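Local coordinates for protein V-type ATPase 116 kDa subunit (Meiothermus ruber, PDB 3RRK) that forms the cytoplasmic N-terminal domain of subunit I, the homolog of subunit a, in a V-type ATPase, and so probably serves rotary proton transport, at residues A72-L81 against L252-I261; A163-A171 against S203-A211. One frame throughout, in Å; residues are numbered along the deposited sequence.

Overall arrangement
From the N terminus the chain enters what becomes the four-stranded sheet at one end of the elongated domain, then runs out along helix 56-79, whose last turns supply the first half of contact 1. Helix 94-138 carries it on to a three-stranded sheet at the other end. There contact 2 joins helix 158-172 to the close of helix 198-206, shutting a short loop of about 30 residues. The long helix 224-281 then returns and meets residues 72-81, closing the much larger loop of contact 1, within which contact 2 lies entirely. Strands 287-293 and 310-313 complete the first sheet. The contact centres are about 55 Å apart; contact 1 ties the helical shaft together, contact 2 the far lobe.

Contact 1. Residues A72-L81 against L252-I261; sequences AEQSLTVVGL and LSRESGEALI
Leu-260 and Leu-76 slide past one another in opposite directions, so that CD2 of Leu-76 rests against CB of Leu-260 at 3.6 Å. With its CG anti to the carbonyl carbon (chi1 -72°), Leu-76 lays this same branch across the Ile-261 side chain at about a right angle, its CD2 3.9 Å from Ile-261 CG1. Leu-260 sends its own branched end the other way, over Ser-75: both methyls rest on that CB from the same side, Leu-260 CD2 at 3.7 Å from Ser-75 CB. The hydroxyl of Ser-75 is turned back to its own helix and bonds the carbonyl O of Gln-71, so that mainly its CB meets the leucine. Beyond it, CB of Ala-72 closes the row near the Leu-260 backbone.

At the other end Val-79 sets both methyls against Ser-253, CG1 3.4 Å from Ser-253 OG and CG2 against its backbone N and CA. Helix 56-79 stops here in a Schellman motif with Gly-80 at positive phi: Leu-81 N bonds Leu-76 O, and Gly-80 N bonds Thr-77 O weakly. An ordinary helical bond from Gly-80 N shares the Leu-76 acceptor. The reversal carries Leu-81 back to the contact, where its CD1 packs 3.7 Å from Gly-257 CA. Without a side chain, Gly-257 lets that methyl reach the backbone.

The short helical segments run obliquely antiparallel (139°), and 252-261 is kinked where the N atoms of Glu-258 and Ala-259 lack a bond to the preceding turn. Helix 94-138 touches both, Ala-105 against Ser-75 and Leu-101 against Leu-260, so that three helices pack mutually within the long helical part joining the two sheet-containing ends.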
ATOM      1  N   ALA A  72      -7.519  -1.514  10.572  1.00 53.15           N
ATOM      2  CA  ALA A  72      -6.670  -2.465  11.269  1.00 50.25           C
ATOM      3  C   ALA A  72      -5.697  -3.127  10.283  1.00 51.25           C
ATOM      4  O   ALA A  72      -4.508  -3.238  10.574  1.00 43.32           O
ATOM      5  CB  ALA A  72      -7.503  -3.501  12.006  1.00 47.36           C
ATOM      6  N   GLU A  73      -6.190  -3.555   9.120  1.00 50.43           N
ATOM      7  CA  GLU A  73      -5.293  -4.108   8.103  1.00 58.12           C
ATOM      8  C   GLU A  73      -4.184  -3.120   7.783  1.00 55.78           C
ATOM      9  O   GLU A  73      -3.006  -3.442   7.859  1.00 65.99           O
ATOM     10  CB  GLU A  73      -6.040  -4.488   6.826  1.00 59.21           C
ATOM     11  CG  GLU A  73      -6.710  -5.863   6.923  1.00 78.21           C
ATOM     12  CD  GLU A  73      -7.565  -6.232   5.699  1.00 83.00           C
ATOM     13  OE1 GLU A  73      -7.765  -5.372   4.800  1.00 83.65           O
ATOM     14  OE2 GLU A  73      -8.042  -7.392   5.650  1.00 72.19           O
ATOM     15  N   GLN A  74      -4.565  -1.905   7.436  1.00 50.11           N
ATOM     16  CA  GLN A  74      -3.583  -0.894   7.106  1.00 54.94           C
ATOM     17  C   GLN A  74      -2.557  -0.756   8.241  1.00 51.03           C
ATOM     18  O   GLN A  74      -1.360  -0.720   7.983  1.00 53.53           O
ATOM     19  CB  GLN A  74      -4.272   0.430   6.743  1.00 66.76           C
ATOM     20  CG  GLN A  74      -3.355   1.651   6.668  1.00 84.63           C
ATOM     21  CD  GLN A  74      -3.344   2.465   7.968  1.00 93.92           C
ATOM     22  OE1 GLN A  74      -2.297   2.643   8.592  1.00 97.90           O
ATOM     23  NE2 GLN A  74      -4.515   2.957   8.374  1.00 92.72           N
ATOM     24  N   SER A  75      -3.017  -0.717   9.491  1.00 41.03           N
ATOM     25  CA  SER A  75      -2.102  -0.603  10.624  1.00 40.91           C
ATOM     26  C   SER A  75      -1.169  -1.804  10.786  1.00 49.99           C
ATOM     27  O   SER A  75       0.028  -1.636  11.014  1.00 56.43           O
ATOM     28  CB  SER A  75      -2.854  -0.321  11.927  1.00 43.22           C
ATOM     29  OG  SER A  75      -3.689   0.818  11.784  1.00 51.43           O
ATOM     30  N   LEU A  76      -1.714  -3.011  10.657  1.00 51.51           N
ATOM     31  CA  LEU A  76      -0.928  -4.227  10.830  1.00 47.91           C
ATOM     32  C   LEU A  76       0.166  -4.329   9.767  1.00 51.15           C
ATOM     33  O   LEU A  76       1.302  -4.740  10.050  1.00 48.79           O
ATOM     34  CB  LEU A  76      -1.840  -5.448  10.816  1.00 49.30           C
ATOM     35  CG  LEU A  76      -2.699  -5.612  12.074  1.00 54.12           C
ATOM     36  CD1 LEU A  76      -3.850  -6.566  11.794  1.00 53.89           C
ATOM     37  CD2 LEU A  76      -1.878  -6.093  13.261  1.00 55.95           C
ATOM     38  N   THR A  77      -0.172  -3.907   8.553  1.00 47.57           N
ATOM     39  CA  THR A  77       0.794  -3.839   7.466  1.00 55.16           C
ATOM     40  C   THR A  77       2.001  -2.976   7.803  1.00 54.61           C
ATOM     41  O   THR A  77       3.153  -3.400   7.643  1.00 58.98           O
ATOM     42  CB  THR A  77       0.144  -3.316   6.182  1.00 58.77           C
ATOM     43  OG1 THR A  77      -0.808  -4.283   5.707  1.00 70.54           O
ATOM     44  CG2 THR A  77       1.201  -3.088   5.116  1.00 40.72           C
ATOM     45  N   VAL A  78       1.731  -1.776   8.296  1.00 47.53           N
ATOM     46  CA  VAL A  78       2.793  -0.846   8.689  1.00 50.21           C
ATOM     47  C   VAL A  78       3.659  -1.426   9.777  1.00 47.54           C
ATOM     48  O   VAL A  78       4.871  -1.225   9.818  1.00 50.73           O
ATOM     49  CB  VAL A  78       2.192   0.476   9.207  1.00 45.26           C
ATOM     50  CG1 VAL A  78       3.253   1.356   9.878  1.00 41.19           C
ATOM     51  CG2 VAL A  78       1.512   1.191   8.074  1.00 34.22           C
ATOM     52  N   VAL A  79       3.010  -2.152  10.665  1.00 47.15           N
ATOM     53  CA  VAL A  79       3.650  -2.654  11.867  1.00 46.92           C
ATOM     54  C   VAL A  79       4.383  -3.943  11.552  1.00 55.25           C
ATOM     55  O   VAL A  79       5.378  -4.275  12.189  1.00 61.49           O
ATOM     56  CB  VAL A  79       2.595  -2.797  12.993  1.00 52.40           C
ATOM     57  CG1 VAL A  79       2.788  -4.036  13.793  1.00 61.61           C
ATOM     58  CG2 VAL A  79       2.621  -1.563  13.868  1.00 50.03           C
ATOM     59  N   GLY A  80       3.912  -4.647  10.528  1.00 58.77           N
ATOM     60  CA  GLY A  80       4.592  -5.835  10.059  1.00 54.38           C
ATOM     61  C   GLY A  80       4.082  -7.057  10.786  1.00 65.62           C
ATOM     62  O   GLY A  80       4.856  -7.895  11.255  1.00 81.61           O
ATOM     63  N   LEU A  81       2.767  -7.143  10.896  1.00 58.90           N
ATOM     64  CA  LEU A  81       2.126  -8.281  11.511  1.00 61.75           C
ATOM     65  C   LEU A  81       1.108  -8.787  10.516  1.00 73.14           C
ATOM     66  O   LEU A  81       0.381  -8.001   9.915  1.00 77.26           O
ATOM     67  CB  LEU A  81       1.436  -7.870  12.803  1.00 55.65           C
ATOM     68  CG  LEU A  81       2.373  -7.439  13.932  1.00 59.35           C
ATOM     69  CD1 LEU A  81       1.629  -6.895  15.169  1.00 57.43           C
ATOM     70  CD2 LEU A  81       3.257  -8.583  14.308  1.00 44.78           C
ATOM     71  N   LEU A 252       4.826   1.147  18.557  1.00 57.57           N
ATOM     72  CA  LEU A 252       3.412   1.007  18.242  1.00 55.63           C
ATOM     73  C   LEU A 252       3.018  -0.479  18.177  1.00 58.72           C
ATOM     74  O   LEU A 252       1.917  -0.860  18.573  1.00 52.54           O
ATOM     75  CB  LEU A 252       3.079   1.733  16.942  1.00 48.96           C
ATOM     76  CG  LEU A 252       1.598   1.798  16.567  1.00 56.26           C
ATOM     77  CD1 LEU A 252       0.827   2.488  17.656  1.00 57.85           C
ATOM     78  CD2 LEU A 252       1.376   2.502  15.237  1.00 56.58           C
ATOM     79  N   SER A 253       3.932  -1.309  17.689  1.00 52.62           N
ATOM     80  CA  SER A 253       3.716  -2.742  17.650  1.00 47.74           C
ATOM     81  C   SER A 253       3.575  -3.329  19.067  1.00 55.22           C
ATOM     82  O   SER A 253       2.625  -4.050  19.381  1.00 60.77           O
ATOM     83  CB  SER A 253       4.870  -3.420  16.932  1.00 47.75           C
ATOM     84  OG  SER A 253       4.535  -4.757  16.609  1.00 56.42           O
ATOM     85  N   ARG A 254       4.526  -3.018  19.928  1.00 48.69           N
ATOM     86  CA  ARG A 254       4.472  -3.520  21.285  1.00 52.81           C
ATOM     87  C   ARG A 254       3.225  -3.032  22.023  1.00 63.53           C
ATOM     88  O   ARG A 254       2.601  -3.779  22.762  1.00 64.73           O
ATOM     89  CB  ARG A 254       5.741  -3.137  22.045  1.00 50.18           C
ATOM     90  CG  ARG A 254       7.010  -3.724  21.451  1.00 53.12           C
ATOM     91  CD  ARG A 254       8.203  -3.577  22.396  1.00 61.96           C
ATOM     92  NE  ARG A 254       8.512  -2.171  22.637  1.00 77.09           N
ATOM     93  CZ  ARG A 254       9.368  -1.455  21.913  1.00 85.22           C
ATOM     94  NH1 ARG A 254      10.015  -2.017  20.903  1.00 91.38           N
ATOM     95  NH2 ARG A 254       9.577  -0.178  22.206  1.00 84.98           N
ATOM     96  N   GLU A 255       2.850  -1.779  21.817  1.00 70.38           N
ATOM     97  CA  GLU A 255       1.731  -1.226  22.563  1.00 69.80           C
ATOM     98  C   GLU A 255       0.391  -1.711  22.036  1.00 58.59           C
ATOM     99  O   GLU A 255      -0.570  -1.855  22.788  1.00 60.44           O
ATOM    100  CB  GLU A 255       1.761   0.296  22.501  1.00 84.16           C
ATOM    101  CG  GLU A 255       2.924   0.951  23.217  1.00 92.29           C
ATOM    102  CD  GLU A 255       2.994   2.451  22.948  1.00 96.45           C
ATOM    103  OE1 GLU A 255       2.367   2.913  21.955  1.00 91.47           O
ATOM    104  OE2 GLU A 255       3.674   3.156  23.733  1.00 98.60           O
ATOM    105  N   SER A 256       0.326  -1.959  20.736  1.00 50.30           N
ATOM    106  CA  SER A 256      -0.966  -2.088  20.078  1.00 54.96           C
ATOM    107  C   SER A 256      -1.107  -3.227  19.058  1.00 51.39           C
ATOM    108  O   SER A 256      -2.195  -3.438  18.522  1.00 50.61           O
ATOM    109  CB  SER A 256      -1.332  -0.752  19.407  1.00 57.19           C
ATOM    110  OG  SER A 256      -1.879   0.151  20.342  1.00 63.34           O
ATOM    111  N   GLY A 257      -0.020  -3.934  18.769  1.00 47.69           N
ATOM    112  CA  GLY A 257      -0.066  -5.022  17.804  1.00 56.35           C
ATOM    113  C   GLY A 257      -1.165  -6.047  18.085  1.00 59.56           C
ATOM    114  O   GLY A 257      -1.971  -6.374  17.208  1.00 60.19           O
ATOM    115  N   GLU A 258      -1.209  -6.541  19.318  1.00 53.63           N
ATOM    116  CA  GLU A 258      -2.186  -7.549  19.692  1.00 58.74           C
ATOM    117  C   GLU A 258      -3.634  -7.041  19.622  1.00 66.69           C
ATOM    118  O   GLU A 258      -4.528  -7.759  19.171  1.00 71.16           O
ATOM    119  CB  GLU A 258      -1.863  -8.133  21.081  1.00 52.74           C
ATOM    120  CG  GLU A 258      -2.898  -9.100  21.596  1.00 71.87           C
ATOM    121  CD  GLU A 258      -2.693  -9.443  23.064  1.00 94.77           C
ATOM    122  OE1 GLU A 258      -2.106  -8.599  23.788  1.00100.20           O
ATOM    123  OE2 GLU A 258      -3.118 -10.547  23.494  1.00 96.13           O
ATOM    124  N   ALA A 259      -3.865  -5.811  20.071  1.00 67.20           N
ATOM    125  CA  ALA A 259      -5.207  -5.237  20.025  1.00 56.05           C
ATOM    126  C   ALA A 259      -5.700  -5.126  18.590  1.00 50.65           C
ATOM    127  O   ALA A 259      -6.886  -5.341  18.301  1.00 49.37           O
ATOM    128  CB  ALA A 259      -5.241  -3.892  20.704  1.00 48.20           C
ATOM    129  N   LEU A 260      -4.783  -4.817  17.684  1.00 45.58           N
ATOM    130  CA  LEU A 260      -5.177  -4.578  16.303  1.00 47.57           C
ATOM    131  C   LEU A 260      -5.734  -5.862  15.762  1.00 55.51           C
ATOM    132  O   LEU A 260      -6.816  -5.891  15.193  1.00 62.37           O
ATOM    133  CB  LEU A 260      -3.993  -4.094  15.463  1.00 48.42           C
ATOM    134  CG  LEU A 260      -3.632  -2.598  15.580  1.00 43.38           C
ATOM    135  CD1 LEU A 260      -2.237  -2.310  15.046  1.00 47.45           C
ATOM    136  CD2 LEU A 260      -4.623  -1.729  14.864  1.00 43.91           C
ATOM    137  N   ILE A 261      -4.984  -6.931  15.991  1.00 65.25           N
ATOM    138  CA  ILE A 261      -5.352  -8.276  15.583  1.00 58.42           C
ATOM    139  C   ILE A 261      -6.721  -8.672  16.123  1.00 60.19           C
ATOM    140  O   ILE A 261      -7.566  -9.165  15.382  1.00 69.91           O
ATOM    141  CB  ILE A 261      -4.270  -9.283  16.027  1.00 64.84           C
ATOM    142  CG1 ILE A 261      -3.154  -9.341  14.986  1.00 64.70           C
ATOM    143  CG2 ILE A 261      -4.844 -10.675  16.203  1.00 69.08           C
ATOM    144  CD1 ILE A 261      -1.981 -10.182  15.419  1.00 68.02           C
TER

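Contact 2. Residues A163-A171 against S203-A211; sequences AVRKALQEA and SSLSRLGLA
Ser-204 meets helix 158-172 first, lying over the notch made by Ala-167, Leu-168 and Ala-171. Its CB is 4.2 Å from Ala-167 CB and 4.1 Å from Leu-168 CD2, while OG, beside the backbone N (chi1 -59°), faces the methyl of Ala-171 and spends its hydrogen bond on the carbonyl O of Ala-200 one turn back. The serine thus packs here mostly as a small apolar residue.

One residue on, Leu-205 reaches round with CD2 to touch Val-164 CG1 at 4.1 Å. Its carbonyl O takes two bonds, from Leu-208 N and Leu-210 N.

Leu-208 points a single methyl into the helix surface: CD1 lies 3.7 Å from Val-164 CA and near Ala-163 O and Ala-167 CB. Gly-209, at positive phi, then turns the chain and brings Leu-210 to the same valine, where its CD1 sits 3.4 Å from Val-164 CG2. The two methyls of Val-164 are therefore shared among three leucines, CG1 facing Leu-205 and CG2 facing the other two.

Phe-153 of strand 148-155 lies under Val-164, Leu-205 and Leu-210, and Leu-178 under Val-164 and Leu-168. A Schellman motif, Leu-210 N to Leu-205 O and Gly-209 N to Ser-206 O, ends the second helix. The whole is a beta-alpha-beta-beta-alpha arrangement, two helices on one face of a three-stranded antiparallel sheet, within the V-type ATPase subunit I N-terminal domain family.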
ATOM      1  N   ALA A 163      33.313   9.347 -29.644  1.00 84.06           N
ATOM      2  CA  ALA A 163      32.319   9.485 -30.699  1.00 81.76           C
ATOM      3  C   ALA A 163      31.466  10.730 -30.460  1.00 80.76           C
ATOM      4  O   ALA A 163      31.095  11.435 -31.405  1.00 84.79           O
ATOM      5  CB  ALA A 163      31.442   8.224 -30.782  1.00 70.79           C
ATOM      6  N   VAL A 164      31.171  10.981 -29.185  1.00 70.12           N
ATOM      7  CA  VAL A 164      30.416  12.153 -28.749  1.00 72.95           C
ATOM      8  C   VAL A 164      31.218  13.433 -28.968  1.00 75.29           C
ATOM      9  O   VAL A 164      30.721  14.417 -29.532  1.00 69.24           O
ATOM     10  CB  VAL A 164      30.100  12.066 -27.245  1.00 70.26           C
ATOM     11  CG1 VAL A 164      29.536  13.380 -26.739  1.00 71.51           C
ATOM     12  CG2 VAL A 164      29.150  10.935 -26.968  1.00 68.49           C
ATOM     13  N   ARG A 165      32.455  13.414 -28.489  1.00 73.05           N
ATOM     14  CA  ARG A 165      33.365  14.522 -28.700  1.00 77.54           C
ATOM     15  C   ARG A 165      33.439  14.823 -30.192  1.00 81.54           C
ATOM     16  O   ARG A 165      33.455  15.987 -30.596  1.00 82.97           O
ATOM     17  CB  ARG A 165      34.744  14.194 -28.127  1.00 78.15           C
ATOM     18  CG  ARG A 165      35.795  15.254 -28.395  1.00 93.15           C
ATOM     19  CD  ARG A 165      37.067  15.021 -27.580  1.00101.79           C
ATOM     20  NE  ARG A 165      37.019  15.687 -26.277  1.00105.69           N
ATOM     21  CZ  ARG A 165      37.093  15.067 -25.102  1.00105.13           C
ATOM     22  NH1 ARG A 165      37.226  13.746 -25.038  1.00105.16           N
ATOM     23  NH2 ARG A 165      37.040  15.775 -23.983  1.00101.06           N
ATOM     24  N   LYS A 166      33.454  13.770 -31.005  1.00 82.07           N
ATOM     25  CA  LYS A 166      33.495  13.931 -32.452  1.00 92.20           C
ATOM     26  C   LYS A 166      32.226  14.583 -32.970  1.00 89.34           C
ATOM     27  O   LYS A 166      32.289  15.570 -33.698  1.00 95.73           O
ATOM     28  CB  LYS A 166      33.720  12.599 -33.164  1.00106.97           C
ATOM     29  CG  LYS A 166      33.522  12.690 -34.673  1.00119.51           C
ATOM     30  CD  LYS A 166      33.979  11.432 -35.398  1.00129.01           C
ATOM     31  CE  LYS A 166      33.636  11.490 -36.887  1.00135.16           C
ATOM     32  NZ  LYS A 166      32.161  11.442 -37.130  1.00135.26           N
ATOM     33  N   ALA A 167      31.075  14.027 -32.609  1.00 79.41           N
ATOM     34  CA  ALA A 167      29.798  14.640 -32.961  1.00 77.15           C
ATOM     35  C   ALA A 167      29.739  16.111 -32.530  1.00 80.10           C
ATOM     36  O   ALA A 167      29.453  16.989 -33.341  1.00 78.67           O
ATOM     37  CB  ALA A 167      28.649  13.865 -32.341  1.00 69.24           C
ATOM     38  N   LEU A 168      30.002  16.374 -31.254  1.00 76.46           N
ATOM     39  CA  LEU A 168      29.941  17.735 -30.735  1.00 76.93           C
ATOM     40  C   LEU A 168      30.789  18.685 -31.557  1.00 85.41           C
ATOM     41  O   LEU A 168      30.322  19.750 -31.949  1.00 94.74           O
ATOM     42  CB  LEU A 168      30.392  17.789 -29.277  1.00 74.27           C
ATOM     43  CG  LEU A 168      29.392  17.281 -28.240  1.00 68.42           C
ATOM     44  CD1 LEU A 168      30.039  17.266 -26.875  1.00 73.08           C
ATOM     45  CD2 LEU A 168      28.145  18.141 -28.222  1.00 59.76           C
ATOM     46  N   GLN A 169      32.036  18.310 -31.813  1.00 84.28           N
ATOM     47  CA  GLN A 169      32.915  19.162 -32.600  1.00 86.37           C
ATOM     48  C   GLN A 169      32.382  19.337 -34.011  1.00 88.00           C
ATOM     49  O   GLN A 169      32.539  20.382 -34.621  1.00 95.61           O
ATOM     50  CB  GLN A 169      34.329  18.595 -32.657  1.00 96.07           C
ATOM     51  CG  GLN A 169      35.267  19.437 -33.518  1.00111.89           C
ATOM     52  CD  GLN A 169      36.530  18.695 -33.913  1.00125.45           C
ATOM     53  OE1 GLN A 169      36.678  17.504 -33.620  1.00134.36           O
ATOM     54  NE2 GLN A 169      37.450  19.392 -34.584  1.00123.36           N
ATOM     55  N   GLU A 170      31.763  18.294 -34.536  1.00 99.84           N
ATOM     56  CA  GLU A 170      31.186  18.348 -35.869  1.00109.28           C
ATOM     57  C   GLU A 170      30.122  19.440 -35.892  1.00103.38           C
ATOM     58  O   GLU A 170      29.888  20.086 -36.908  1.00103.72           O
ATOM     59  CB  GLU A 170      30.572  16.985 -36.224  1.00114.50           C
ATOM     60  CG  GLU A 170      30.570  16.633 -37.709  1.00130.98           C
ATOM     61  CD  GLU A 170      30.121  15.196 -37.981  1.00145.94           C
ATOM     62  OE1 GLU A 170      30.224  14.341 -37.071  1.00149.84           O
ATOM     63  OE2 GLU A 170      29.658  14.922 -39.111  1.00151.02           O
ATOM     64  N   ALA A 171      29.498  19.655 -34.742  1.00 98.44           N
ATOM     65  CA  ALA A 171      28.302  20.474 -34.661  1.00 93.36           C
ATOM     66  C   ALA A 171      28.574  21.859 -34.090  1.00 93.19           C
ATOM     67  O   ALA A 171      27.855  22.811 -34.392  1.00 97.28           O
ATOM     68  CB  ALA A 171      27.244  19.758 -33.827  1.00 88.88           C
ATOM     69  N   SER A 203      20.812  17.336 -29.372  1.00 70.96           N
ATOM     70  CA  SER A 203      20.664  16.627 -30.632  1.00 71.05           C
ATOM     71  C   SER A 203      21.845  15.695 -30.925  1.00 64.59           C
ATOM     72  O   SER A 203      21.671  14.584 -31.433  1.00 62.69           O
ATOM     73  CB  SER A 203      20.479  17.617 -31.780  1.00 74.20           C
ATOM     74  OG  SER A 203      20.806  17.004 -33.021  1.00 85.46           O
ATOM     75  N   SER A 204      23.047  16.141 -30.610  1.00 57.97           N
ATOM     76  CA  SER A 204      24.203  15.290 -30.827  1.00 65.47           C
ATOM     77  C   SER A 204      24.126  14.039 -29.982  1.00 75.65           C
ATOM     78  O   SER A 204      24.414  12.953 -30.470  1.00 88.04           O
ATOM     79  CB  SER A 204      25.489  16.041 -30.535  1.00 67.49           C
ATOM     80  OG  SER A 204      25.564  17.180 -31.368  1.00 78.62           O
ATOM     81  N   LEU A 205      23.739  14.180 -28.715  1.00 71.33           N
ATOM     82  CA  LEU A 205      23.594  13.009 -27.854  1.00 57.94           C
ATOM     83  C   LEU A 205      22.493  12.131 -28.398  1.00 59.46           C
ATOM     84  O   LEU A 205      22.615  10.905 -28.456  1.00 61.06           O
ATOM     85  CB  LEU A 205      23.257  13.400 -26.422  1.00 54.86           C
ATOM     86  CG  LEU A 205      24.125  14.417 -25.678  1.00 66.72           C
ATOM     87  CD1 LEU A 205      23.781  14.402 -24.192  1.00 61.50           C
ATOM     88  CD2 LEU A 205      25.593  14.143 -25.888  1.00 70.77           C
ATOM     89  N   SER A 206      21.404  12.771 -28.797  1.00 59.94           N
ATOM     90  CA  SER A 206      20.255  12.046 -29.309  1.00 59.08           C
ATOM     91  C   SER A 206      20.619  11.151 -30.497  1.00 63.71           C
ATOM     92  O   SER A 206      20.115  10.044 -30.624  1.00 63.82           O
ATOM     93  CB  SER A 206      19.141  13.015 -29.693  1.00 57.96           C
ATOM     94  OG  SER A 206      17.987  12.309 -30.111  1.00 57.61           O
ATOM     95  N   ARG A 207      21.498  11.627 -31.370  1.00 73.31           N
ATOM     96  CA  ARG A 207      21.864  10.851 -32.548  1.00 72.91           C
ATOM     97  C   ARG A 207      22.871   9.750 -32.206  1.00 66.88           C
ATOM     98  O   ARG A 207      23.223   8.947 -33.054  1.00 70.64           O
ATOM     99  CB  ARG A 207      22.361  11.763 -33.684  1.00 73.77           C
ATOM    100  CG  ARG A 207      21.386  12.894 -33.999  1.00 86.71           C
ATOM    101  CD  ARG A 207      21.410  13.358 -35.455  1.00 98.08           C
ATOM    102  NE  ARG A 207      20.722  14.645 -35.622  1.00113.01           N
ATOM    103  CZ  ARG A 207      19.398  14.826 -35.577  1.00117.39           C
ATOM    104  NH1 ARG A 207      18.575  13.800 -35.362  1.00109.02           N
ATOM    105  NH2 ARG A 207      18.891  16.047 -35.741  1.00119.23           N
ATOM    106  N   LEU A 208      23.309   9.697 -30.953  1.00 63.90           N
ATOM    107  CA  LEU A 208      24.179   8.608 -30.495  1.00 64.02           C
ATOM    108  C   LEU A 208      23.476   7.684 -29.494  1.00 69.49           C
ATOM    109  O   LEU A 208      24.089   6.784 -28.915  1.00 71.92           O
ATOM    110  CB  LEU A 208      25.475   9.164 -29.903  1.00 62.80           C
ATOM    111  CG  LEU A 208      26.262   9.906 -30.979  1.00 70.03           C
ATOM    112  CD1 LEU A 208      27.603  10.403 -30.473  1.00 73.46           C
ATOM    113  CD2 LEU A 208      26.435   8.988 -32.188  1.00 72.10           C
ATOM    114  N   GLY A 209      22.179   7.911 -29.304  1.00 66.25           N
ATOM    115  CA  GLY A 209      21.392   7.121 -28.379  1.00 66.85           C
ATOM    116  C   GLY A 209      21.674   7.414 -26.918  1.00 69.73           C
ATOM    117  O   GLY A 209      21.456   6.571 -26.053  1.00 78.40           O
ATOM    118  N   LEU A 210      22.169   8.610 -26.640  1.00 74.18           N
ATOM    119  CA  LEU A 210      22.450   9.020 -25.275  1.00 72.18           C
ATOM    120  C   LEU A 210      21.439  10.078 -24.845  1.00 78.39           C
ATOM    121  O   LEU A 210      20.808  10.728 -25.678  1.00 84.43           O
ATOM    122  CB  LEU A 210      23.859   9.597 -25.192  1.00 63.90           C
ATOM    123  CG  LEU A 210      24.996   8.708 -25.687  1.00 56.12           C
ATOM    124  CD1 LEU A 210      26.275   9.522 -25.846  1.00 52.23           C
ATOM    125  CD2 LEU A 210      25.196   7.579 -24.708  1.00 61.00           C
ATOM    126  N   ALA A 211      21.283  10.264 -23.545  1.00 74.12           N
ATOM    127  CA  ALA A 211      20.315  11.230 -23.053  1.00 64.33           C
ATOM    128  C   ALA A 211      20.809  11.875 -21.776  1.00 63.31           C
ATOM    129  O   ALA A 211      21.668  11.321 -21.088  1.00 66.03           O
ATOM    130  CB  ALA A 211      18.961  10.562 -22.819  1.00 48.76           C
TER